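Local coordinates for molybdate-binding protein MolA (PDB 3PSH) that binds molybdate and tungstate in the periplasm and serves the MolBCA ABC transporter in low-affinity molybdate import, at residues Asn213-Ala216 against Ala217-Gly221; Lys223-Leu227 against Glu228-Glu232; Val75-Glu78 against Ser79-Leu83; Val88-Thr91 against Asn92-Ser96. All coordinates share one frame; numbering follows the deposited sequence.

Interaction 1 of 4, residues Asn213-Ala216 against Ala217-Gly221; sequences NVAA and ATIKG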
loop_
_atom_site.group_PDB
_atom_site.type_symbol
_atom_site.label_atom_id
_atom_site.label_comp_id
_atom_site.label_asym_id
_atom_site.label_seq_id
_atom_site.Cartn_x
_atom_site.Cartn_y
_atom_site.Cartn_z
ATOM N N ASN A 213 -11.520 8.934 8.363
ATOM C CA ASN A 213 -11.036 7.831 9.175
ATOM C C ASN A 213 -11.286 8.175 10.648
ATOM O O ASN A 213 -10.514 8.996 11.205
ATOM C CB ASN A 213 -9.502 7.586 8.896
ATOM C CG ASN A 213 -8.936 6.515 9.777
ATOM O OD1 ASN A 213 -9.634 5.927 10.591
ATOM N ND2 ASN A 213 -7.650 6.154 9.552
ATOM N N VAL A 214 -12.288 7.536 11.316
ATOM C CA VAL A 214 -12.612 7.936 12.712
ATOM C C VAL A 214 -11.427 7.840 13.704
ATOM O O VAL A 214 -11.389 8.612 14.668
ATOM C CB VAL A 214 -13.818 7.136 13.247
ATOM C CG1 VAL A 214 -14.935 7.282 12.256
ATOM C CG2 VAL A 214 -13.492 5.651 13.357
ATOM N N ALA A 215 -10.475 6.940 13.428
ATOM C CA ALA A 215 -9.328 6.661 14.356
ATOM C C ALA A 215 -8.230 7.740 14.232
ATOM O O ALA A 215 -7.403 7.862 15.160
ATOM C CB ALA A 215 -8.716 5.366 14.023
ATOM N N ALA A 216 -8.206 8.505 13.133
ATOM C CA ALA A 216 -7.009 9.306 12.795
ATOM C C ALA A 216 -6.739 10.544 13.652
ATOM O O ALA A 216 -5.609 11.110 13.640
ATOM C CB ALA A 216 -7.076 9.703 11.361
ATOM N N ALA A 217 -7.765 11.047 14.331
ATOM C CA ALA A 217 -7.587 12.131 15.309
ATOM C C ALA A 217 -6.872 11.785 16.627
ATOM O O ALA A 217 -6.380 12.727 17.324
ATOM C CB ALA A 217 -8.931 12.723 15.626
ATOM N N THR A 218 -6.888 10.503 17.031
ATOM C CA THR A 218 -6.475 10.061 18.393
ATOM C C THR A 218 -5.402 8.920 18.352
ATOM O O THR A 218 -4.654 8.738 19.303
ATOM C CB THR A 218 -7.680 9.714 19.393
ATOM O OG1 THR A 218 -8.344 8.513 18.994
ATOM C CG2 THR A 218 -8.759 10.837 19.525
ATOM N N ILE A 219 -5.324 8.227 17.215
ATOM C CA ILE A 219 -4.339 7.167 16.992
ATOM C C ILE A 219 -3.297 7.610 16.022
ATOM O O ILE A 219 -3.544 8.234 15.016
ATOM C CB ILE A 219 -5.010 5.800 16.525
ATOM C CG1 ILE A 219 -6.198 5.388 17.417
ATOM C CG2 ILE A 219 -3.975 4.630 16.581
ATOM C CD1 ILE A 219 -5.843 5.254 18.944
ATOM N N LYS A 220 -2.046 7.249 16.350
ATOM C CA LYS A 220 -0.928 7.511 15.444
ATOM C C LYS A 220 -0.482 6.256 14.707
ATOM O O LYS A 220 0.024 5.278 15.319
ATOM C CB LYS A 220 0.230 8.071 16.290
ATOM C CG LYS A 220 1.397 8.608 15.413
ATOM C CD LYS A 220 2.677 8.695 16.343
ATOM C CE LYS A 220 3.784 9.400 15.550
ATOM N NZ LYS A 220 4.954 9.804 16.340
ATOM N N GLY A 221 -0.688 6.277 13.372
ATOM C CA GLY A 221 -0.258 5.153 12.556
ATOM C C GLY A 221 -0.863 3.833 12.948
ATOM O O GLY A 221 -2.080 3.740 13.265
HETATM O O HOH W 1 -9.766 9.696 16.589
#
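Ile219 folds back over Ala215, its CB resting 3.4 Å from Ala215 O and its CG1 branch 4.2 Å from Ala215 CB. The torsion that puts CG1 there is chi1 of -49°, which sets this branch beside the backbone N of Ile219, on the side where Ala215 lies. The same carbonyl is gripped by two amides. Ile219 N comes in nearly along the C=O axis at 2.9 Å from Ala215 O. Thr218 N gives a longer bond of 3.3 Å to Ala215 O and stands above the carbonyl plane, 44° out of it. One oxygen thus closes the chain on itself, overlapping the end of a type I beta turn from Asn213 to Ala216. That turn begins with an Asx turn. Asn213 OD1 accepts from Ala215 N at 3.1 Å, while its ND2 is bonded to the backbone oxygen of Tyr196, a molybdate-binding residue. A water bridges Val214 and Thr218 across the bend. It donates to Val214 O at 2.7 Å and is hydrogen-bonded to Thr218 OG1 at 3.0 Å. The loop joins strand 211-213, at the edge of a four-stranded parallel sheet, to strand 222-224, which pairs with strand 194-196. Trp233 of helix 227-233 packs against Val214, Ala215, Thr218 and Ile219, and Val214 also reaches Arg185 and Tyr187 of the neighbouring strand 184-188.

Interaction 2 of 4, residues Lys223-Leu227 against Glu228-Glu232; sequences KQVSL and ENVLE
Ser226 OG is held between its own backbone N and carbonyl carbon, chi1 63°, and this sets OG against the first turn of helix 227-233. There it caps the helix. Ser226 is the N-cap residue, and its OG accepts from Asn229 N at 3.2 Å with an N-H...O angle of 163°. The bond gives a partner to one of the amides at the open first turn. Ser226 also accepts through its backbone O, weakly, from Val230 N at 3.4 Å. The regular helical pattern is set one residue on, where Leu231 N meets Leu227 O at 3.0 Å. Val225 and Val230 span the cap as a hydrophobic staple. Val225 lies just before the cap and sends CG2 to CG2 of Val230, 4.2 Å away, the two side chains crossing at about a right angle. Both valines also touch Tyr187 of strand 184-188, so this side of the helix start faces the parallel sheet. Val230 and Leu231 reach Ile260 as well, and Leu227 packs on Trp257. The segment turns the chain from strand 222-224, paired with strand 194-196, into the helix. Leu227 and Leu231 are one turn apart and slant across each other. Leu227 has CG anti to its backbone N, chi1 180°, and its CD1 ends 4.0 Å from CG and 4.1 Å from CD2 of Leu231.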
loop_
_atom_site.group_PDB
_atom_site.type_symbol
_atom_site.label_atom_id
_atom_site.label_comp_id
_atom_site.label_asym_id
_atom_site.label_seq_id
_atom_site.Cartn_x
_atom_site.Cartn_y
_atom_site.Cartn_z
ATOM N N LYS A 223 -1.882 0.800 14.937
ATOM C CA LYS A 223 -1.892 0.434 16.375
ATOM C C LYS A 223 -2.979 -0.575 16.709
ATOM O O LYS A 223 -3.995 -0.622 15.979
ATOM C CB LYS A 223 -2.076 1.653 17.294
ATOM C CG LYS A 223 -0.933 2.687 17.249
ATOM C CD LYS A 223 0.346 2.145 17.875
ATOM C CE LYS A 223 1.545 3.048 17.486
ATOM N NZ LYS A 223 1.463 4.534 17.673
ATOM N N GLN A 224 -2.798 -1.339 17.799
ATOM C CA GLN A 224 -3.906 -2.103 18.401
ATOM C C GLN A 224 -4.694 -1.176 19.293
ATOM O O GLN A 224 -4.100 -0.424 20.110
ATOM C CB GLN A 224 -3.386 -3.263 19.278
ATOM C CG GLN A 224 -4.544 -4.206 19.757
ATOM C CD GLN A 224 -4.080 -5.504 20.415
ATOM O OE1 GLN A 224 -3.342 -5.468 21.401
ATOM N NE2 GLN A 224 -4.525 -6.647 19.878
ATOM N N VAL A 225 -6.021 -1.177 19.098
ATOM C CA VAL A 225 -6.917 -0.315 19.888
ATOM C C VAL A 225 -7.785 -1.247 20.736
ATOM O O VAL A 225 -7.744 -2.491 20.565
ATOM C CB VAL A 225 -7.718 0.620 18.925
ATOM C CG1 VAL A 225 -6.649 1.419 18.019
ATOM C CG2 VAL A 225 -8.630 -0.134 17.993
ATOM N N SER A 226 -8.604 -0.665 21.622
ATOM C CA SER A 226 -9.616 -1.509 22.318
ATOM C C SER A 226 -10.981 -1.423 21.651
ATOM O O SER A 226 -11.271 -0.452 20.895
ATOM C CB SER A 226 -9.807 -1.054 23.788
ATOM O OG SER A 226 -10.331 0.291 23.810
ATOM N N LEU A 227 -11.803 -2.424 21.963
ATOM C CA LEU A 227 -13.203 -2.484 21.580
ATOM C C LEU A 227 -13.910 -1.233 22.073
ATOM O O LEU A 227 -14.681 -0.627 21.307
ATOM C CB LEU A 227 -13.878 -3.819 22.025
ATOM C CG LEU A 227 -15.390 -4.062 21.699
ATOM C CD1 LEU A 227 -15.802 -3.612 20.197
ATOM C CD2 LEU A 227 -15.873 -5.481 22.010
ATOM N N GLU A 228 -13.587 -0.784 23.295
ATOM C CA GLU A 228 -14.193 0.457 23.812
ATOM C C GLU A 228 -13.963 1.712 22.869
ATOM O O GLU A 228 -14.882 2.536 22.609
ATOM C CB GLU A 228 -13.800 0.701 25.299
ATOM C CG GLU A 228 -14.511 1.882 25.945
ATOM C CD GLU A 228 -16.011 1.723 26.072
ATOM O OE1 GLU A 228 -16.568 0.590 25.981
ATOM O OE2 GLU A 228 -16.652 2.782 26.198
ATOM N N ASN A 229 -12.731 1.868 22.350
ATOM C CA ASN A 229 -12.409 2.916 21.355
ATOM C C ASN A 229 -13.355 2.867 20.150
ATOM O O ASN A 229 -13.890 3.888 19.765
ATOM C CB ASN A 229 -10.946 2.781 20.850
ATOM C CG ASN A 229 -9.897 2.953 21.956
ATOM O OD1 ASN A 229 -10.017 3.808 22.851
ATOM N ND2 ASN A 229 -8.863 2.090 21.912
ATOM N N VAL A 230 -13.551 1.682 19.577
ATOM C CA VAL A 230 -14.372 1.541 18.373
ATOM C C VAL A 230 -15.886 1.802 18.671
ATOM O O VAL A 230 -16.612 2.434 17.864
ATOM C CB VAL A 230 -14.270 0.122 17.788
ATOM C CG1 VAL A 230 -14.993 0.070 16.393
ATOM C CG2 VAL A 230 -12.808 -0.358 17.726
ATOM N N LEU A 231 -16.320 1.381 19.861
ATOM C CA LEU A 231 -17.736 1.661 20.256
ATOM C C LEU A 231 -17.953 3.159 20.444
ATOM O O LEU A 231 -18.984 3.695 20.017
ATOM C CB LEU A 231 -18.012 0.967 21.564
ATOM C CG LEU A 231 -18.020 -0.569 21.622
ATOM C CD1 LEU A 231 -18.202 -1.095 23.100
ATOM C CD2 LEU A 231 -19.082 -1.158 20.698
ATOM N N GLU A 232 -16.975 3.816 21.057
ATOM C CA GLU A 232 -16.945 5.305 21.208
ATOM C C GLU A 232 -16.961 6.051 19.847
ATOM O O GLU A 232 -17.698 7.019 19.634
ATOM C CB GLU A 232 -15.812 5.767 22.147
ATOM C CG GLU A 232 -16.191 5.458 23.633
ATOM C CD GLU A 232 -15.049 5.635 24.673
ATOM O OE1 GLU A 232 -14.187 6.520 24.517
ATOM O OE2 GLU A 232 -15.027 4.893 25.702
#

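Interaction 3 of 4, residues Val75-Glu78 against Ser79-Leu83; sequences VNIE and SLLAL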
loop_
_atom_site.group_PDB
_atom_site.type_symbol
_atom_site.label_atom_id
_atom_site.label_comp_id
_atom_site.label_asym_id
_atom_site.label_seq_id
_atom_site.Cartn_x
_atom_site.Cartn_y
_atom_site.Cartn_z
ATOM N N VAL A 75 17.079 -9.892 8.228
ATOM C CA VAL A 75 17.640 -10.460 7.021
ATOM C C VAL A 75 18.497 -11.650 7.437
ATOM O O VAL A 75 18.921 -11.677 8.630
ATOM C CB VAL A 75 18.446 -9.397 6.274
ATOM C CG1 VAL A 75 19.676 -8.861 7.164
ATOM C CG2 VAL A 75 18.931 -9.969 4.828
ATOM N N ASN A 76 18.611 -12.629 6.517
ATOM C CA ASN A 76 19.420 -13.873 6.763
ATOM C C ASN A 76 20.569 -13.726 5.739
ATOM O O ASN A 76 20.402 -14.103 4.557
ATOM C CB ASN A 76 18.563 -15.147 6.557
ATOM C CG ASN A 76 19.389 -16.430 6.686
ATOM O OD1 ASN A 76 20.600 -16.378 6.608
ATOM N ND2 ASN A 76 18.717 -17.561 7.036
ATOM N N ILE A 77 21.689 -13.168 6.199
ATOM C CA ILE A 77 22.804 -12.783 5.271
ATOM C C ILE A 77 23.331 -14.069 4.609
ATOM O O ILE A 77 23.529 -14.091 3.383
ATOM C CB ILE A 77 23.934 -12.076 5.991
ATOM C CG1 ILE A 77 23.537 -10.652 6.505
ATOM C CG2 ILE A 77 25.196 -11.853 5.129
ATOM C CD1 ILE A 77 23.160 -9.599 5.390
ATOM N N GLU A 78 23.511 -15.155 5.386
ATOM C CA GLU A 78 23.997 -16.383 4.666
ATOM C C GLU A 78 23.068 -16.894 3.580
ATOM O O GLU A 78 23.589 -17.371 2.567
ATOM C CB GLU A 78 24.362 -17.568 5.585
ATOM C CG GLU A 78 25.294 -17.194 6.740
ATOM C CD GLU A 78 26.732 -17.322 6.353
ATOM O OE1 GLU A 78 27.007 -17.628 5.177
ATOM O OE2 GLU A 78 27.645 -16.982 7.179
ATOM N N SER A 79 21.727 -16.831 3.719
ATOM C CA SER A 79 20.851 -17.201 2.667
ATOM C C SER A 79 20.930 -16.145 1.540
ATOM O O SER A 79 20.859 -16.522 0.351
ATOM C CB SER A 79 19.367 -17.266 3.137
ATOM O OG SER A 79 19.192 -18.493 3.871
ATOM N N LEU A 80 21.040 -14.882 1.927
ATOM C CA LEU A 80 20.997 -13.779 0.941
ATOM C C LEU A 80 22.238 -13.871 -0.002
ATOM O O LEU A 80 22.100 -13.836 -1.258
ATOM C CB LEU A 80 21.020 -12.463 1.697
ATOM C CG LEU A 80 21.043 -11.197 0.842
ATOM C CD1 LEU A 80 19.753 -11.097 -0.042
ATOM C CD2 LEU A 80 21.186 -9.942 1.656
ATOM N N LEU A 81 23.433 -14.050 0.586
ATOM C CA LEU A 81 24.622 -14.206 -0.273
ATOM C C LEU A 81 24.571 -15.358 -1.299
ATOM O O LEU A 81 25.165 -15.217 -2.373
ATOM C CB LEU A 81 25.945 -14.295 0.527
ATOM C CG LEU A 81 26.271 -13.008 1.262
ATOM C CD1 LEU A 81 27.423 -13.237 2.235
ATOM C CD2 LEU A 81 26.691 -11.876 0.242
ATOM N N ALA A 82 23.917 -16.463 -1.009
ATOM C CA ALA A 82 23.892 -17.558 -1.961
ATOM C C ALA A 82 23.116 -17.124 -3.261
ATOM O O ALA A 82 23.282 -17.735 -4.344
ATOM C CB ALA A 82 23.253 -18.782 -1.326
ATOM N N LEU A 83 22.167 -16.170 -3.111
ATOM C CA LEU A 83 21.402 -15.660 -4.252
ATOM C C LEU A 83 22.234 -14.763 -5.176
ATOM O O LEU A 83 21.754 -14.354 -6.286
ATOM C CB LEU A 83 20.136 -14.874 -3.853
ATOM C CG LEU A 83 19.271 -15.723 -2.965
ATOM C CD1 LEU A 83 18.141 -14.671 -2.504
ATOM C CD2 LEU A 83 18.712 -16.860 -3.809
HETATM O O HOH W 2 21.211 -19.619 6.017
#
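This is an asparagine N-cap with a hydrophobic staple, Val75 to Leu80, across it, at the start of the short surface helix 77-82. Asn76 stands just before the helix and Ser79 lies in its first turn. The Asn76 side chain extends with CG opposite the backbone N, chi1 175°, so that OD1 reaches over the open helix end. OD1 accepts from Ser79 N at 3.1 Å. The N-H points at it well, with an angle of 165°, but the donor stands above the amide's carbonyl plane, 66° out of it. A water joins the same two residues on the outside: it is hydrogen-bonded to Ser79 OG at 3.2 Å and donates weakly to Asn76 OD1. The backbone takes over at once. Leu80 N bonds to Asn76 O at 2.8 Å. Leu81 N bonds to Ile77 O at 2.8 Å and is almost straight. The apolar side chains form a separate face. Val75 precedes the cap and brings CG2 to within 3.9 Å of Leu80 CD2, which closes the staple. Ile77 CG2 meets Leu81 CD1 at 3.9 Å, the two side chains crossing at a slant, and Ile77 CD1 approaches Leu80 CD2 at 4.2 Å. Leu80 is the buried member of this group and touches Pro85 and Ile107 in loops. Val75 and Ile77 face helix 96-103, where Met98, Gln101 and Ile102 receive them. The short helix thus packs against both helix 96-103 and the parallel sheet, where Leu80 meets Val22 of strand 21-24.

Interaction 4 of 4, residues Val88-Thr91 against Asn92-Ser96; sequences VFVT and NYAPS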
loop_
_atom_site.group_PDB
_atom_site.type_symbol
_atom_site.label_atom_id
_atom_site.label_comp_id
_atom_site.label_asym_id
_atom_site.label_seq_id
_atom_site.Cartn_x
_atom_site.Cartn_y
_atom_site.Cartn_z
ATOM N N VAL A 88 19.315 -4.933 -2.844
ATOM C CA VAL A 88 18.217 -5.288 -1.895
ATOM C C VAL A 88 17.429 -4.016 -1.714
ATOM O O VAL A 88 18.012 -2.965 -1.320
ATOM C CB VAL A 88 18.762 -5.741 -0.543
ATOM C CG1 VAL A 88 17.662 -6.157 0.459
ATOM C CG2 VAL A 88 19.669 -7.048 -0.805
ATOM N N PHE A 89 16.131 -4.139 -1.950
ATOM C CA PHE A 89 15.190 -3.081 -1.561
ATOM C C PHE A 89 14.701 -3.412 -0.188
ATOM O O PHE A 89 14.362 -4.534 0.057
ATOM C CB PHE A 89 13.953 -3.077 -2.468
ATOM C CG PHE A 89 14.241 -2.572 -3.860
ATOM C CD1 PHE A 89 14.007 -1.195 -4.196
ATOM C CD2 PHE A 89 14.695 -3.460 -4.829
ATOM C CE1 PHE A 89 14.298 -0.740 -5.552
ATOM C CE2 PHE A 89 14.940 -3.005 -6.160
ATOM C CZ PHE A 89 14.679 -1.655 -6.484
ATOM N N VAL A 90 14.743 -2.401 0.680
ATOM C CA VAL A 90 14.207 -2.585 2.047
ATOM C C VAL A 90 13.121 -1.538 2.271
ATOM O O VAL A 90 13.130 -0.474 1.613
ATOM C CB VAL A 90 15.330 -2.482 3.150
ATOM C CG1 VAL A 90 16.381 -3.617 2.850
ATOM C CG2 VAL A 90 15.968 -1.059 3.289
ATOM N N THR A 91 12.271 -1.755 3.293
ATOM C CA THR A 91 11.304 -0.700 3.719
ATOM C C THR A 91 12.057 0.419 4.483
ATOM O O THR A 91 13.064 0.202 5.175
ATOM C CB THR A 91 10.210 -1.359 4.539
ATOM O OG1 THR A 91 9.051 -0.498 4.623
ATOM C CG2 THR A 91 10.689 -1.847 5.891
ATOM N N ASN A 92 11.442 1.618 4.464
ATOM C CA ASN A 92 12.044 2.758 5.053
ATOM C C ASN A 92 12.328 2.634 6.537
ATOM O O ASN A 92 13.259 3.207 7.012
ATOM C CB ASN A 92 11.224 4.016 4.780
ATOM C CG ASN A 92 9.799 3.871 5.291
ATOM O OD1 ASN A 92 9.028 2.971 4.833
ATOM N ND2 ASN A 92 9.501 4.620 6.316
ATOM N N TYR A 93 11.529 1.871 7.285
ATOM C CA TYR A 93 11.766 1.764 8.705
ATOM C C TYR A 93 12.614 0.533 9.038
ATOM O O TYR A 93 12.705 0.121 10.235
ATOM C CB TYR A 93 10.373 1.742 9.418
ATOM C CG TYR A 93 9.490 0.541 9.094
ATOM C CD1 TYR A 93 9.676 -0.691 9.773
ATOM C CD2 TYR A 93 8.442 0.640 8.191
ATOM C CE1 TYR A 93 8.881 -1.826 9.465
ATOM C CE2 TYR A 93 7.654 -0.498 7.876
ATOM C CZ TYR A 93 7.847 -1.701 8.540
ATOM O OH TYR A 93 7.057 -2.780 8.300
ATOM N N ALA A 94 13.236 -0.103 8.008
ATOM C CA ALA A 94 14.127 -1.326 8.292
ATOM C C ALA A 94 15.132 -0.934 9.360
ATOM O O ALA A 94 15.729 0.121 9.266
ATOM C CB ALA A 94 14.836 -1.807 7.041
ATOM N N PRO A 95 15.292 -1.806 10.374
ATOM C CA PRO A 95 16.223 -1.356 11.438
ATOM C C PRO A 95 17.640 -1.055 10.865
ATOM O O PRO A 95 18.104 -1.722 9.892
ATOM C CB PRO A 95 16.343 -2.564 12.330
ATOM C CG PRO A 95 14.943 -3.347 12.139
ATOM C CD PRO A 95 14.524 -3.014 10.737
ATOM N N SER A 96 18.318 -0.082 11.479
ATOM C CA SER A 96 19.684 0.280 11.069
ATOM C C SER A 96 20.555 -0.977 11.142
ATOM O O SER A 96 21.427 -1.129 10.251
ATOM C CB SER A 96 20.259 1.357 11.998
ATOM O OG SER A 96 19.478 2.508 11.853
#
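Thr91 puts its methyl CG2 over the face of the Tyr93 ring. CG2 sits 3.8 Å from the ring centroid and only 7° off the ring normal, so this is a CH-pi contact over the middle of the face. The threonine is turned with OG1 roughly opposite its backbone N, chi1 -162°, which leaves CG2 to cover the ring. OG1 passes nearer the rim, 3.5 Å from CE2 of Tyr93, but its polar partner is Gln25. Tyr93 is brought back against the strand end by a chi1 of 64°. A type I beta turn from Thr91 to Ala94 holds the two residues together. Ala94 N closes it on Thr91 O at 2.9 Å. Ala94 CB points back at the strand and meets Val90 CB at 4.0 Å. Asn92 turns its amide elsewhere: OD1 is bonded to the hydroxyl of Tyr280, a molybdate-binding residue, and ND2 to the backbone oxygen of Lys122. Asn92 is thus a second-shell residue to Tyr280, consistent with a part in positioning it. Tyr280 also touches Thr91 and Tyr93. The Tyr93 side chain itself is about 6 Å from the bound molybdate. The turn follows strand 87-91, an inner strand of a four-stranded parallel sheet, flanked by strands 21-24 and 109-112. Pro95 occupies the N-cap position of helix 96-103, whose Met98 packs on Val90.

How the interactions relate
Along the chain the order is interaction 3, interaction 4, interaction 1, interaction 2. The first two belong with the parallel sheet containing strands 21-24 and 87-91. Their centres are about 16 Å apart, and they touch where Leu80 CD2 packs on Val88 CG2 at 4.1 Å. Interactions 1 and 2 lie beside the other parallel sheet, with centres about 11 Å apart, and meet through Ile219 CD1 and Val225 CG1 at 4.0 Å. The pairs are well separated: the centres of interactions 2 and 3 are about 40 Å apart. This matches a two-lobed binding protein with molybdate between the lobes. Interaction 4 comes close to the ion, while interaction 3 is remote from the binding site.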